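Local coordinates for protein beta-catenin homolog sys-1 (Caenorhabditis elegans, PDB 3C2G) that acts as a transcription coregulator of the Wnt signaling asymmetry pathway, activating or repressing target genes and directly binding the TCF transcription factor POP-1, at residues V359-I364 and L409-P414; N367-L372 and Q429-F434; T374-Y379 and I437-K442; R403-F408 and L465-L470. One frame throughout, in Å; residues are numbered along the deposited sequence.

Contact 1. Residues V359-I364 and L409-P414; sequences VKDIAI and LMMWIP
Ile-364, Met-411 and Trp-412 form the apolar middle of a thin, buried contact in the armadillo domain, where helix 357-365 faces the turn that follows the long helix 388-409. The backbones stay apart, the nearest CA atoms (Lys-360 and Met-411) being 9.4 Å from each other; the closest atom pairs are all between side chains, and the two segments together bury 186 Å². Ile-364 has CG1 anti to its carbonyl carbon (chi1 -75°), and its terminal CD1 meets the benzo end of the indole tip to tip, 4.1 Å from both CZ2 and CH2 of Trp-412. The same methyl lies 4.2 Å from SE of Met-411, a residue modelled as selenomethionine. Lys-360 contributes its aliphatic part, with CE 4.2 Å from Met-411 CG, while its NZ makes a salt bridge to an acidic side chain of the bound peptide and a weak hydrogen bond to Asn-407 O. This places the contact next to the bound peptide, on which Met-410 also packs. Glu-427 of helix 425-432 touches both Ile-364 and Trp-412. Within the turn, CB of Met-411 sits 3.8 Å above the plane of the Trp-412 ring, offset toward its rim.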
loop_
_atom_site.group_PDB
_atom_site.type_symbol
_atom_site.label_atom_id
_atom_site.label_comp_id
_atom_site.label_asym_id
_atom_site.label_seq_id
_atom_site.Cartn_x
_atom_site.Cartn_y
_atom_site.Cartn_z
ATOM N N VAL A 359 -16.032 11.502 13.801
ATOM C CA VAL A 359 -15.095 11.734 12.685
ATOM C C VAL A 359 -15.827 12.240 11.441
ATOM O O VAL A 359 -15.365 13.165 10.766
ATOM C CB VAL A 359 -14.222 10.474 12.364
ATOM C CG1 VAL A 359 -13.395 10.701 11.135
ATOM C CG2 VAL A 359 -13.311 10.128 13.543
ATOM N N LYS A 360 -16.971 11.632 11.139
ATOM C CA LYS A 360 -17.869 12.167 10.116
ATOM C C LYS A 360 -18.190 13.639 10.398
ATOM O O LYS A 360 -18.194 14.474 9.477
ATOM C CB LYS A 360 -19.151 11.343 10.065
ATOM C CG LYS A 360 -19.038 10.104 9.220
ATOM C CD LYS A 360 -19.558 8.889 9.936
ATOM C CE LYS A 360 -20.606 8.212 9.099
ATOM N NZ LYS A 360 -20.572 6.726 9.150
ATOM N N ASP A 361 -18.441 13.964 11.668
ATOM C CA ASP A 361 -18.794 15.340 12.027
ATOM C C ASP A 361 -17.646 16.295 11.727
ATOM O O ASP A 361 -17.857 17.374 11.152
ATOM C CB ASP A 361 -19.237 15.453 13.491
ATOM C CG ASP A 361 -20.605 14.815 13.754
ATOM O OD1 ASP A 361 -21.428 14.705 12.816
ATOM O OD2 ASP A 361 -20.863 14.426 14.914
ATOM N N ILE A 362 -16.427 15.894 12.080
ATOM C CA ILE A 362 -15.262 16.722 11.772
ATOM C C ILE A 362 -15.182 16.972 10.264
ATOM O O ILE A 362 -15.102 18.114 9.809
ATOM C CB ILE A 362 -13.966 16.104 12.334
ATOM C CG1 ILE A 362 -14.007 16.163 13.869
ATOM C CG2 ILE A 362 -12.730 16.819 11.778
ATOM C CD1 ILE A 362 -13.178 15.099 14.579
ATOM N N ALA A 363 -15.240 15.892 9.496
ATOM C CA ALA A 363 -15.201 15.982 8.051
ATOM C C ALA A 363 -16.256 16.958 7.485
ATOM O O ALA A 363 -15.934 17.851 6.696
ATOM C CB ALA A 363 -15.336 14.599 7.454
ATOM N N ILE A 364 -17.508 16.811 7.910
ATOM C CA ILE A 364 -18.580 17.697 7.428
ATOM C C ILE A 364 -18.308 19.177 7.706
ATOM O O ILE A 364 -18.504 20.014 6.831
ATOM C CB ILE A 364 -19.955 17.259 7.986
ATOM C CG1 ILE A 364 -20.433 16.003 7.260
ATOM C CG2 ILE A 364 -21.002 18.368 7.863
ATOM C CD1 ILE A 364 -21.410 15.217 8.070
ATOM N N LEU A 409 -23.963 9.112 3.975
ATOM C CA LEU A 409 -25.405 9.123 3.723
ATOM C C LEU A 409 -26.203 8.209 4.657
ATOM O O LEU A 409 -27.393 8.412 4.842
ATOM C CB LEU A 409 -25.719 8.842 2.249
ATOM C CG LEU A 409 -25.210 9.873 1.233
ATOM C CD1 LEU A 409 -25.306 9.380 -0.215
ATOM C CD2 LEU A 409 -25.908 11.215 1.395
HETATM N N MSE A 410 -25.532 7.235 5.259
HETATM C CA MSE A 410 -26.149 6.340 6.236
HETATM C C MSE A 410 -26.840 7.101 7.363
HETATM O O MSE A 410 -27.993 6.806 7.699
HETATM C CB MSE A 410 -25.098 5.398 6.820
HETATM C CG MSE A 410 -24.260 4.696 5.767
HETATM SE SE MSE A 410 -25.000 2.995 5.126
HETATM C CE MSE A 410 -26.875 3.458 4.760
HETATM N N MSE A 411 -26.134 8.084 7.924
HETATM C CA MSE A 411 -26.650 8.959 8.981
HETATM C C MSE A 411 -28.113 9.366 8.807
HETATM O O MSE A 411 -28.875 9.377 9.759
HETATM C CB MSE A 411 -25.818 10.242 9.054
HETATM C CG MSE A 411 -24.381 10.070 9.517
HETATM SE SE MSE A 411 -23.346 11.726 9.248
HETATM C CE MSE A 411 -24.433 12.978 10.313
ATOM N N TRP A 412 -28.494 9.697 7.580
ATOM C CA TRP A 412 -29.715 10.448 7.336
ATOM C C TRP A 412 -30.853 9.651 6.736
ATOM O O TRP A 412 -31.919 10.204 6.469
ATOM C CB TRP A 412 -29.405 11.644 6.446
ATOM C CG TRP A 412 -28.382 12.517 7.029
ATOM C CD1 TRP A 412 -28.419 13.103 8.253
ATOM C CD2 TRP A 412 -27.146 12.909 6.429
ATOM N NE1 TRP A 412 -27.288 13.841 8.456
ATOM C CE2 TRP A 412 -26.486 13.744 7.350
ATOM C CE3 TRP A 412 -26.533 12.640 5.198
ATOM C CZ2 TRP A 412 -25.245 14.318 7.083
ATOM C CZ3 TRP A 412 -25.301 13.213 4.933
ATOM C CH2 TRP A 412 -24.669 14.042 5.873
ATOM N N ILE A 413 -30.629 8.363 6.519
ATOM C CA ILE A 413 -31.673 7.510 5.985
ATOM C C ILE A 413 -32.394 6.834 7.150
ATOM O O ILE A 413 -31.745 6.224 8.009
ATOM C CB ILE A 413 -31.122 6.510 4.949
ATOM C CG1 ILE A 413 -30.442 7.281 3.812
ATOM C CG2 ILE A 413 -32.242 5.643 4.380
ATOM C CD1 ILE A 413 -29.498 6.474 2.972
ATOM N N PRO A 414 -33.736 6.985 7.201
ATOM C CA PRO A 414 -34.592 6.456 8.269
ATOM C C PRO A 414 -34.341 4.985 8.563
ATOM O O PRO A 414 -34.626 4.132 7.728
ATOM C CB PRO A 414 -36.015 6.649 7.712
ATOM C CG PRO A 414 -35.839 6.997 6.254
ATOM C CD PRO A 414 -34.535 7.712 6.199
#

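Contact 2. Residues N367-L372 and Q429-F434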
loop_
_atom_site.group_PDB
_atom_site.type_symbol
_atom_site.label_atom_id
_atom_site.label_comp_id
_atom_site.label_asym_id
_atom_site.label_seq_id
_atom_site.Cartn_x
_atom_site.Cartn_y
_atom_site.Cartn_z
ATOM N N ASN A 367 -16.128 20.672 5.261
ATOM C CA ASN A 367 -16.648 20.605 3.895
ATOM C C ASN A 367 -16.221 19.371 3.113
ATOM O O ASN A 367 -16.104 19.418 1.892
ATOM C CB ASN A 367 -16.295 21.880 3.102
ATOM C CG ASN A 367 -17.338 22.985 3.266
ATOM O OD1 ASN A 367 -18.168 22.953 4.186
ATOM N ND2 ASN A 367 -17.306 23.967 2.368
ATOM N N ALA A 368 -15.993 18.266 3.810
ATOM C CA ALA A 368 -15.531 17.053 3.147
ATOM C C ALA A 368 -16.431 16.672 1.968
ATOM O O ALA A 368 -15.934 16.307 0.908
ATOM C CB ALA A 368 -15.420 15.900 4.138
ATOM N N ILE A 369 -17.747 16.782 2.142
ATOM C CA ILE A 369 -18.678 16.375 1.084
ATOM C C ILE A 369 -18.544 17.260 -0.147
ATOM O O ILE A 369 -18.464 16.760 -1.272
ATOM C CB ILE A 369 -20.149 16.255 1.577
ATOM C CG1 ILE A 369 -20.244 15.177 2.656
ATOM C CG2 ILE A 369 -21.072 15.891 0.419
ATOM C CD1 ILE A 369 -21.417 15.312 3.605
ATOM N N PHE A 370 -18.484 18.567 0.058
ATOM C CA PHE A 370 -18.197 19.471 -1.040
ATOM C C PHE A 370 -16.923 19.051 -1.795
ATOM O O PHE A 370 -16.890 19.056 -3.025
ATOM C CB PHE A 370 -18.033 20.895 -0.516
ATOM C CG PHE A 370 -18.722 21.921 -1.349
ATOM C CD1 PHE A 370 -19.925 22.486 -0.916
ATOM C CD2 PHE A 370 -18.182 22.322 -2.579
ATOM C CE1 PHE A 370 -20.581 23.440 -1.685
ATOM C CE2 PHE A 370 -18.829 23.275 -3.365
ATOM C CZ PHE A 370 -20.034 23.841 -2.913
ATOM N N LEU A 371 -15.880 18.686 -1.052
ATOM C CA LEU A 371 -14.604 18.345 -1.648
ATOM C C LEU A 371 -14.674 17.102 -2.511
ATOM O O LEU A 371 -14.068 17.066 -3.588
ATOM C CB LEU A 371 -13.521 18.191 -0.577
ATOM C CG LEU A 371 -12.130 17.800 -1.083
ATOM C CD1 LEU A 371 -11.583 18.868 -2.000
ATOM C CD2 LEU A 371 -11.203 17.562 0.070
ATOM N N LEU A 372 -15.412 16.092 -2.052
ATOM C CA LEU A 372 -15.680 14.914 -2.876
ATOM C C LEU A 372 -16.282 15.290 -4.220
ATOM O O LEU A 372 -15.922 14.719 -5.247
ATOM C CB LEU A 372 -16.627 13.949 -2.175
ATOM C CG LEU A 372 -16.259 13.479 -0.775
ATOM C CD1 LEU A 372 -17.391 12.635 -0.222
ATOM C CD2 LEU A 372 -14.933 12.719 -0.776
ATOM N N GLN A 429 -26.750 21.224 1.695
ATOM C CA GLN A 429 -26.271 21.814 0.439
ATOM C C GLN A 429 -25.112 21.013 -0.172
ATOM O O GLN A 429 -24.988 20.921 -1.390
ATOM C CB GLN A 429 -25.951 23.324 0.548
ATOM C CG GLN A 429 -24.847 23.728 1.527
ATOM C CD GLN A 429 -24.204 25.090 1.184
ATOM O OE1 GLN A 429 -24.893 26.098 0.955
ATOM N NE2 GLN A 429 -22.872 25.118 1.162
ATOM N N GLN A 430 -24.287 20.420 0.679
ATOM C CA GLN A 430 -23.188 19.582 0.209
ATOM C C GLN A 430 -23.729 18.318 -0.477
ATOM O O GLN A 430 -23.401 18.032 -1.625
ATOM C CB GLN A 430 -22.224 19.239 1.362
ATOM C CG GLN A 430 -21.395 20.426 1.917
ATOM C CD GLN A 430 -20.480 20.012 3.074
ATOM O OE1 GLN A 430 -19.503 19.278 2.887
ATOM N NE2 GLN A 430 -20.804 20.472 4.280
ATOM N N VAL A 431 -24.603 17.589 0.207
ATOM C CA VAL A 431 -25.169 16.376 -0.363
ATOM C C VAL A 431 -25.965 16.637 -1.649
ATOM O O VAL A 431 -25.931 15.824 -2.576
ATOM C CB VAL A 431 -26.015 15.628 0.669
ATOM C CG1 VAL A 431 -26.750 14.452 0.036
ATOM C CG2 VAL A 431 -25.130 15.150 1.822
ATOM N N CYS A 432 -26.661 17.770 -1.720
ATOM C CA CYS A 432 -27.549 18.051 -2.857
ATOM C C CYS A 432 -26.796 18.401 -4.127
ATOM O O CYS A 432 -27.331 18.302 -5.226
ATOM C CB CYS A 432 -28.539 19.165 -2.514
ATOM S SG CYS A 432 -29.854 18.627 -1.401
ATOM N N LYS A 433 -25.552 18.822 -3.980
ATOM C CA LYS A 433 -24.681 19.005 -5.136
ATOM C C LYS A 433 -24.586 17.734 -5.990
ATOM O O LYS A 433 -24.428 17.820 -7.207
ATOM C CB LYS A 433 -23.290 19.433 -4.684
ATOM C CG LYS A 433 -23.208 20.881 -4.251
ATOM C CD LYS A 433 -21.837 21.459 -4.580
ATOM C CE LYS A 433 -21.765 21.963 -6.021
ATOM N NZ LYS A 433 -22.523 23.243 -6.193
ATOM N N PHE A 434 -24.705 16.565 -5.356
ATOM C CA PHE A 434 -24.600 15.294 -6.067
ATOM C C PHE A 434 -25.764 14.959 -6.999
ATOM O O PHE A 434 -25.654 14.012 -7.783
ATOM C CB PHE A 434 -24.276 14.126 -5.117
ATOM C CG PHE A 434 -22.816 14.038 -4.754
ATOM C CD1 PHE A 434 -21.937 13.286 -5.523
ATOM C CD2 PHE A 434 -22.310 14.735 -3.662
ATOM C CE1 PHE A 434 -20.574 13.212 -5.187
ATOM C CE2 PHE A 434 -20.953 14.666 -3.327
ATOM C CZ PHE A 434 -20.086 13.900 -4.086
#
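Asn-367 meets Gln-430 at the junction of helices 357-365 and 368-377, where Asn-367 is the C-prime residue of a Schellman motif closing the first and also the N-cap position of the second. Its OD1 lies 3.6 Å from NE2 of Gln-430, an amide nitrogen that bonds weakly to Ile-364 O and Asn-426 OD1. Ile-369 follows, its CB 3.6 Å from Gln-430 CB and its CG2 3.9 Å from CE2 of Phe-434. At Phe-370 the backbone N donates to Gln-430 OE1 (3.1 Å, N-H...O 161°) in the carbonyl plane, on a lone pair. Gln-430 thus gives a first-turn amide an acceptor from another helix; its chain runs extended, with CD anti to CA (chi2 179°). Replacing it with alanine would probably leave the Phe-370 amide without this acceptor and Ile-364 O without its weak donor. The Phe-370 ring carries Lys-433 CD over one face, 3.8 Å from the centroid and 24° off the normal, a CH-pi contact; Lys-433 NZ goes on to a salt bridge with Glu-436. Leu-372 ends the walk, its CB in the plane of the Phe-434 ring, 4.0 Å from CZ. Behind this all-helical armadillo packing stands helix 388-409, whose Phe-408, Thr-404 and Leu-405 touch Ile-369, Leu-372 and Phe-434 respectively.

Contact 3. Residues T374-Y379 and I437-K442; sequences TIISKY and IDILKK
Ile-376 and Ile-439 touch through their branches, and beside them Lys-442 reaches across to the backbone of the other helix. In Ile-439, chi1 sets CG1 anti to the backbone N, with CG2 in the position between the backbone N and the carbonyl carbon, and the anti chi2 (165°) then carries CD1 on to Ile-376. This terminal CD1 lies 3.8 Å from CG2 of Ile-376 and 4.0 Å from CB of the same residue, and the two side chains cross at about a right angle. That methyl also comes within 4.1 Å of Ser-377 OG. The hydroxyl itself is turned back on its own helix, where it is hydrogen-bonded to His-373 O. This pairing joins helix 368-377 to helix 437-448 within the armadillo domain, an array of stacked helices without strands, and Phe-434, in the link that leads into helix 437-448, touches both isoleucines. The polar half depends on Lys-442, whose chain, with CD, CE and NZ each near anti, spans the gap and places NZ at the last turn of helix 368-377. NZ donates to Ser-377 O at 2.6 Å, with a C=O...N angle of 136° and the nitrogen tilted 31° from the carbonyl plane. A weak second bond of 3.4 Å runs from NZ to Tyr-379 O. A positive charge at the carbonyl end of a helix is likely to be favourable there, since it lies against the negative end of the helix dipole. The Tyr-379 side chain leads off the other way, its OH hydrogen-bonded to Asp-339 OD1.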
loop_
_atom_site.group_PDB
_atom_site.type_symbol
_atom_site.label_atom_id
_atom_site.label_comp_id
_atom_site.label_asym_id
_atom_site.label_seq_id
_atom_site.Cartn_x
_atom_site.Cartn_y
_atom_site.Cartn_z
ATOM N N THR A 374 -15.950 18.136 -5.838
ATOM C CA THR A 374 -14.917 18.792 -6.615
ATOM C C THR A 374 -13.906 17.791 -7.203
ATOM O O THR A 374 -13.492 17.928 -8.348
ATOM C CB THR A 374 -14.193 19.837 -5.744
ATOM O OG1 THR A 374 -15.162 20.730 -5.183
ATOM C CG2 THR A 374 -13.160 20.637 -6.545
ATOM N N ILE A 375 -13.528 16.776 -6.431
ATOM C CA ILE A 375 -12.541 15.805 -6.906
ATOM C C ILE A 375 -13.089 14.965 -8.043
ATOM O O ILE A 375 -12.415 14.763 -9.041
ATOM C CB ILE A 375 -12.006 14.912 -5.769
ATOM C CG1 ILE A 375 -11.171 15.741 -4.817
ATOM C CG2 ILE A 375 -11.139 13.811 -6.312
ATOM C CD1 ILE A 375 -11.272 15.242 -3.409
ATOM N N ILE A 376 -14.316 14.489 -7.901
ATOM C CA ILE A 376 -14.940 13.710 -8.962
ATOM C C ILE A 376 -15.079 14.542 -10.250
ATOM O O ILE A 376 -14.751 14.059 -11.331
ATOM C CB ILE A 376 -16.292 13.144 -8.501
ATOM C CG1 ILE A 376 -16.067 12.095 -7.415
ATOM C CG2 ILE A 376 -17.054 12.521 -9.661
ATOM C CD1 ILE A 376 -17.276 11.821 -6.579
ATOM N N SER A 377 -15.511 15.800 -10.110
ATOM C CA SER A 377 -15.803 16.706 -11.240
ATOM C C SER A 377 -14.618 17.115 -12.103
ATOM O O SER A 377 -14.806 17.508 -13.254
ATOM C CB SER A 377 -16.468 17.990 -10.742
ATOM O OG SER A 377 -17.723 17.705 -10.178
ATOM N N LYS A 378 -13.415 17.052 -11.543
ATOM C CA LYS A 378 -12.229 17.561 -12.226
ATOM C C LYS A 378 -11.717 16.630 -13.329
ATOM O O LYS A 378 -10.957 17.058 -14.188
ATOM C CB LYS A 378 -11.114 17.872 -11.217
ATOM C CG LYS A 378 -10.395 16.636 -10.698
ATOM C CD LYS A 378 -9.662 16.896 -9.388
ATOM C CE LYS A 378 -8.168 17.102 -9.602
ATOM N NZ LYS A 378 -7.512 17.401 -8.302
ATOM N N TYR A 379 -12.132 15.367 -13.309
ATOM C CA TYR A 379 -11.620 14.382 -14.265
ATOM C C TYR A 379 -12.490 14.232 -15.495
ATOM O O TYR A 379 -13.714 14.351 -15.410
ATOM C CB TYR A 379 -11.424 13.011 -13.607
ATOM C CG TYR A 379 -10.389 13.021 -12.524
ATOM C CD1 TYR A 379 -9.037 13.146 -12.831
ATOM C CD2 TYR A 379 -10.760 12.926 -11.184
ATOM C CE1 TYR A 379 -8.082 13.172 -11.836
ATOM C CE2 TYR A 379 -9.813 12.954 -10.183
ATOM C CZ TYR A 379 -8.478 13.074 -10.517
ATOM O OH TYR A 379 -7.534 13.098 -9.528
ATOM N N ILE A 437 -26.738 18.381 -12.501
ATOM C CA ILE A 437 -26.724 17.614 -13.757
ATOM C C ILE A 437 -25.338 17.224 -14.256
ATOM O O ILE A 437 -25.179 16.180 -14.878
ATOM C CB ILE A 437 -27.501 18.291 -14.909
ATOM C CG1 ILE A 437 -26.990 19.706 -15.156
ATOM C CG2 ILE A 437 -28.986 18.273 -14.630
ATOM C CD1 ILE A 437 -27.230 20.162 -16.560
ATOM N N ASP A 438 -24.342 18.056 -13.983
ATOM C CA ASP A 438 -22.999 17.773 -14.458
ATOM C C ASP A 438 -22.406 16.502 -13.844
ATOM O O ASP A 438 -21.854 15.683 -14.566
ATOM C CB ASP A 438 -22.078 18.972 -14.243
ATOM C CG ASP A 438 -20.831 18.928 -15.129
ATOM O OD1 ASP A 438 -20.759 18.103 -16.083
ATOM O OD2 ASP A 438 -19.910 19.736 -14.868
ATOM N N ILE A 439 -22.531 16.327 -12.530
ATOM C CA ILE A 439 -21.987 15.138 -11.898
ATOM C C ILE A 439 -22.820 13.878 -12.186
ATOM O O ILE A 439 -22.269 12.772 -12.321
ATOM C CB ILE A 439 -21.705 15.330 -10.386
ATOM C CG1 ILE A 439 -20.629 14.333 -9.921
ATOM C CG2 ILE A 439 -22.985 15.220 -9.562
ATOM C CD1 ILE A 439 -20.021 14.656 -8.597
ATOM N N LEU A 440 -24.134 14.042 -12.313
ATOM C CA LEU A 440 -24.986 12.931 -12.745
ATOM C C LEU A 440 -24.547 12.417 -14.108
ATOM O O LEU A 440 -24.448 11.213 -14.311
ATOM C CB LEU A 440 -26.466 13.328 -12.787
ATOM C CG LEU A 440 -27.224 13.379 -11.456
ATOM C CD1 LEU A 440 -28.676 13.743 -11.708
ATOM C CD2 LEU A 440 -27.149 12.078 -10.669
ATOM N N LYS A 441 -24.293 13.331 -15.038
ATOM C CA LYS A 441 -23.864 12.944 -16.368
ATOM C C LYS A 441 -22.562 12.151 -16.305
ATOM O O LYS A 441 -22.461 11.093 -16.917
ATOM C CB LYS A 441 -23.712 14.160 -17.281
ATOM C CG LYS A 441 -25.008 14.654 -17.902
ATOM C CD LYS A 441 -24.744 15.886 -18.769
ATOM C CE LYS A 441 -26.026 16.644 -19.083
ATOM N NZ LYS A 441 -26.023 17.225 -20.472
ATOM N N LYS A 442 -21.591 12.653 -15.540
ATOM C CA LYS A 442 -20.296 12.009 -15.391
ATOM C C LYS A 442 -20.404 10.645 -14.713
ATOM O O LYS A 442 -19.741 9.682 -15.127
ATOM C CB LYS A 442 -19.328 12.925 -14.640
ATOM C CG LYS A 442 -18.958 14.147 -15.457
ATOM C CD LYS A 442 -17.959 15.070 -14.765
ATOM C CE LYS A 442 -17.301 15.965 -15.818
ATOM N NZ LYS A 442 -16.146 16.723 -15.277
#

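Contact 4. Residues R403-F408 and L465-L470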
loop_
_atom_site.group_PDB
_atom_site.type_symbol
_atom_site.label_atom_id
_atom_site.label_comp_id
_atom_site.label_asym_id
_atom_site.label_seq_id
_atom_site.Cartn_x
_atom_site.Cartn_y
_atom_site.Cartn_z
ATOM N N ARG A 403 -17.307 6.039 -2.126
ATOM C CA ARG A 403 -17.335 5.206 -0.918
ATOM C C ARG A 403 -17.364 6.102 0.338
ATOM O O ARG A 403 -18.034 5.802 1.319
ATOM C CB ARG A 403 -16.144 4.244 -0.899
ATOM C CG ARG A 403 -16.462 2.872 -0.327
ATOM C CD ARG A 403 -15.276 1.867 -0.411
ATOM N NE ARG A 403 -13.989 2.499 -0.127
ATOM C CZ ARG A 403 -13.042 2.696 -1.038
ATOM N NH1 ARG A 403 -13.229 2.276 -2.293
ATOM N NH2 ARG A 403 -11.911 3.319 -0.693
ATOM N N THR A 404 -16.663 7.225 0.296
ATOM C CA THR A 404 -16.723 8.163 1.399
ATOM C C THR A 404 -18.121 8.773 1.496
ATOM O O THR A 404 -18.664 8.884 2.597
ATOM C CB THR A 404 -15.685 9.277 1.253
ATOM O OG1 THR A 404 -14.406 8.686 1.027
ATOM C CG2 THR A 404 -15.653 10.158 2.503
ATOM N N LEU A 405 -18.691 9.149 0.350
ATOM C CA LEU A 405 -20.048 9.681 0.302
ATOM C C LEU A 405 -21.027 8.730 0.959
ATOM O O LEU A 405 -21.835 9.146 1.776
ATOM C CB LEU A 405 -20.500 9.981 -1.138
ATOM C CG LEU A 405 -21.916 10.582 -1.335
ATOM C CD1 LEU A 405 -22.060 11.900 -0.607
ATOM C CD2 LEU A 405 -22.282 10.759 -2.819
ATOM N N ASN A 406 -20.922 7.454 0.615
ATOM C CA ASN A 406 -21.844 6.432 1.078
ATOM C C ASN A 406 -21.769 6.209 2.579
ATOM O O ASN A 406 -22.791 5.971 3.222
ATOM C CB ASN A 406 -21.622 5.125 0.314
ATOM C CG ASN A 406 -21.920 5.255 -1.187
ATOM O OD1 ASN A 406 -22.451 6.270 -1.653
ATOM N ND2 ASN A 406 -21.579 4.216 -1.947
ATOM N N ASN A 407 -20.569 6.316 3.144
ATOM C CA ASN A 407 -20.393 6.277 4.600
ATOM C C ASN A 407 -21.044 7.452 5.329
ATOM O O ASN A 407 -21.424 7.316 6.485
ATOM C CB ASN A 407 -18.915 6.148 4.974
ATOM C CG ASN A 407 -18.336 4.791 4.598
ATOM O OD1 ASN A 407 -19.075 3.812 4.440
ATOM N ND2 ASN A 407 -17.012 4.729 4.431
ATOM N N PHE A 408 -21.190 8.591 4.650
ATOM C CA PHE A 408 -21.941 9.735 5.190
ATOM C C PHE A 408 -23.455 9.535 5.131
ATOM O O PHE A 408 -24.152 9.774 6.107
ATOM C CB PHE A 408 -21.612 11.030 4.443
ATOM C CG PHE A 408 -20.268 11.589 4.745
ATOM C CD1 PHE A 408 -19.871 11.822 6.049
ATOM C CD2 PHE A 408 -19.404 11.920 3.715
ATOM C CE1 PHE A 408 -18.621 12.346 6.323
ATOM C CE2 PHE A 408 -18.148 12.450 3.978
ATOM C CZ PHE A 408 -17.757 12.661 5.288
ATOM N N LEU A 465 -23.769 2.447 -8.177
ATOM C CA LEU A 465 -25.153 2.034 -8.014
ATOM C C LEU A 465 -25.568 2.287 -6.578
ATOM O O LEU A 465 -26.675 2.777 -6.312
ATOM C CB LEU A 465 -25.360 0.562 -8.381
ATOM C CG LEU A 465 -25.094 0.178 -9.830
ATOM C CD1 LEU A 465 -25.267 -1.333 -10.015
ATOM C CD2 LEU A 465 -25.985 0.959 -10.794
ATOM N N ARG A 466 -24.659 1.968 -5.662
ATOM C CA ARG A 466 -24.903 2.152 -4.243
ATOM C C ARG A 466 -25.126 3.637 -3.914
ATOM O O ARG A 466 -26.043 3.985 -3.172
ATOM C CB ARG A 466 -23.744 1.579 -3.431
ATOM C CG ARG A 466 -24.191 0.736 -2.261
ATOM C CD ARG A 466 -24.323 1.538 -1.014
ATOM N NE ARG A 466 -25.328 0.973 -0.116
ATOM C CZ ARG A 466 -25.066 0.526 1.104
ATOM N NH1 ARG A 466 -23.817 0.570 1.564
ATOM N NH2 ARG A 466 -26.046 0.050 1.862
ATOM N N SER A 467 -24.293 4.502 -4.475
ATOM C CA SER A 467 -24.450 5.935 -4.286
ATOM C C SER A 467 -25.848 6.430 -4.675
ATOM O O SER A 467 -26.446 7.204 -3.938
ATOM C CB SER A 467 -23.369 6.704 -5.053
ATOM O OG SER A 467 -22.150 6.644 -4.338
ATOM N N PHE A 468 -26.346 5.981 -5.827
ATOM C CA PHE A 468 -27.666 6.349 -6.302
ATOM C C PHE A 468 -28.746 5.805 -5.384
ATOM O O PHE A 468 -29.686 6.518 -5.045
ATOM C CB PHE A 468 -27.890 5.867 -7.736
ATOM C CG PHE A 468 -27.195 6.700 -8.761
ATOM C CD1 PHE A 468 -27.446 8.060 -8.853
ATOM C CD2 PHE A 468 -26.291 6.128 -9.656
ATOM C CE1 PHE A 468 -26.786 8.841 -9.816
ATOM C CE2 PHE A 468 -25.629 6.913 -10.619
ATOM C CZ PHE A 468 -25.879 8.260 -10.692
ATOM N N ILE A 469 -28.600 4.549 -4.978
ATOM C CA ILE A 469 -29.495 3.954 -4.000
ATOM C C ILE A 469 -29.615 4.855 -2.770
ATOM O O ILE A 469 -30.718 5.255 -2.400
ATOM C CB ILE A 469 -29.036 2.545 -3.590
ATOM C CG1 ILE A 469 -29.242 1.567 -4.747
ATOM C CG2 ILE A 469 -29.792 2.061 -2.353
ATOM C CD1 ILE A 469 -28.471 0.260 -4.605
ATOM N N LEU A 470 -28.489 5.193 -2.155
ATOM C CA LEU A 470 -28.502 5.987 -0.930
ATOM C C LEU A 470 -28.971 7.430 -1.128
ATOM O O LEU A 470 -29.720 7.957 -0.304
ATOM C CB LEU A 470 -27.134 5.964 -0.262
ATOM C CG LEU A 470 -26.637 4.586 0.174
ATOM C CD1 LEU A 470 -25.233 4.684 0.787
ATOM C CD2 LEU A 470 -27.618 3.912 1.132
#
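Asn-406 and Ser-467 meet where helices 388-409 and 457-472 run side by side, their short segments 9.5 Å apart between axes and inclined by 28°. The tight part is polar and buried. Ser-467 OG donates to Asn-406 OD1 at 2.7 Å, tilted 17° from the carbonyl plane, and the hydroxyl also has a weak bond to Thr-463 O in its own helix. Beside it, Leu-470 presses CD1 to 3.7 Å from both CB and O of Asn-406, the two side chains crossing at about a right angle. The side nearer solvent belongs to the partly exposed Arg-466, whose CB and CD merely pack against Asn-406 ND2, at 3.7 and 3.9 Å; its chain bends at chi2, and the residue also packs on Arg-524 of helix 515-535. An alanine in place of Asn-406 would probably cost the Ser-467 hydroxyl its acceptor across the helices and open a gap beside Arg-466 where the amide had been. Next along the chain, Asn-407 OD1 is hydrogen-bonded to the backbone of the bound peptide. Side-by-side stacking of helices that run in the same general direction, with an asparagine holding a ligand backbone, is characteristic of the armadillo superhelical groove.

In the fold
All four first segments precede all four second segments in the chain, in matching order, so every pair of contacts interleaves. Helices 357-365, 368-377 and 388-409 are thereby laid against the part of the armadillo domain that follows, up to helix 457-472. Contacts 2 and 3 share helix 368-377. Contacts 2 and 4 each touch all the others; the centre of contact 2 lies 12 Å from each of the other three, that of contact 4 11 Å from contact 1 and 15 Å from contact 3. Contacts 1 and 3 are furthest apart, about 21 Å between centres, and do not touch. Residues of contacts 1 and 4 reach the bound peptide, and contacts 2 and 3 continue the helix packing.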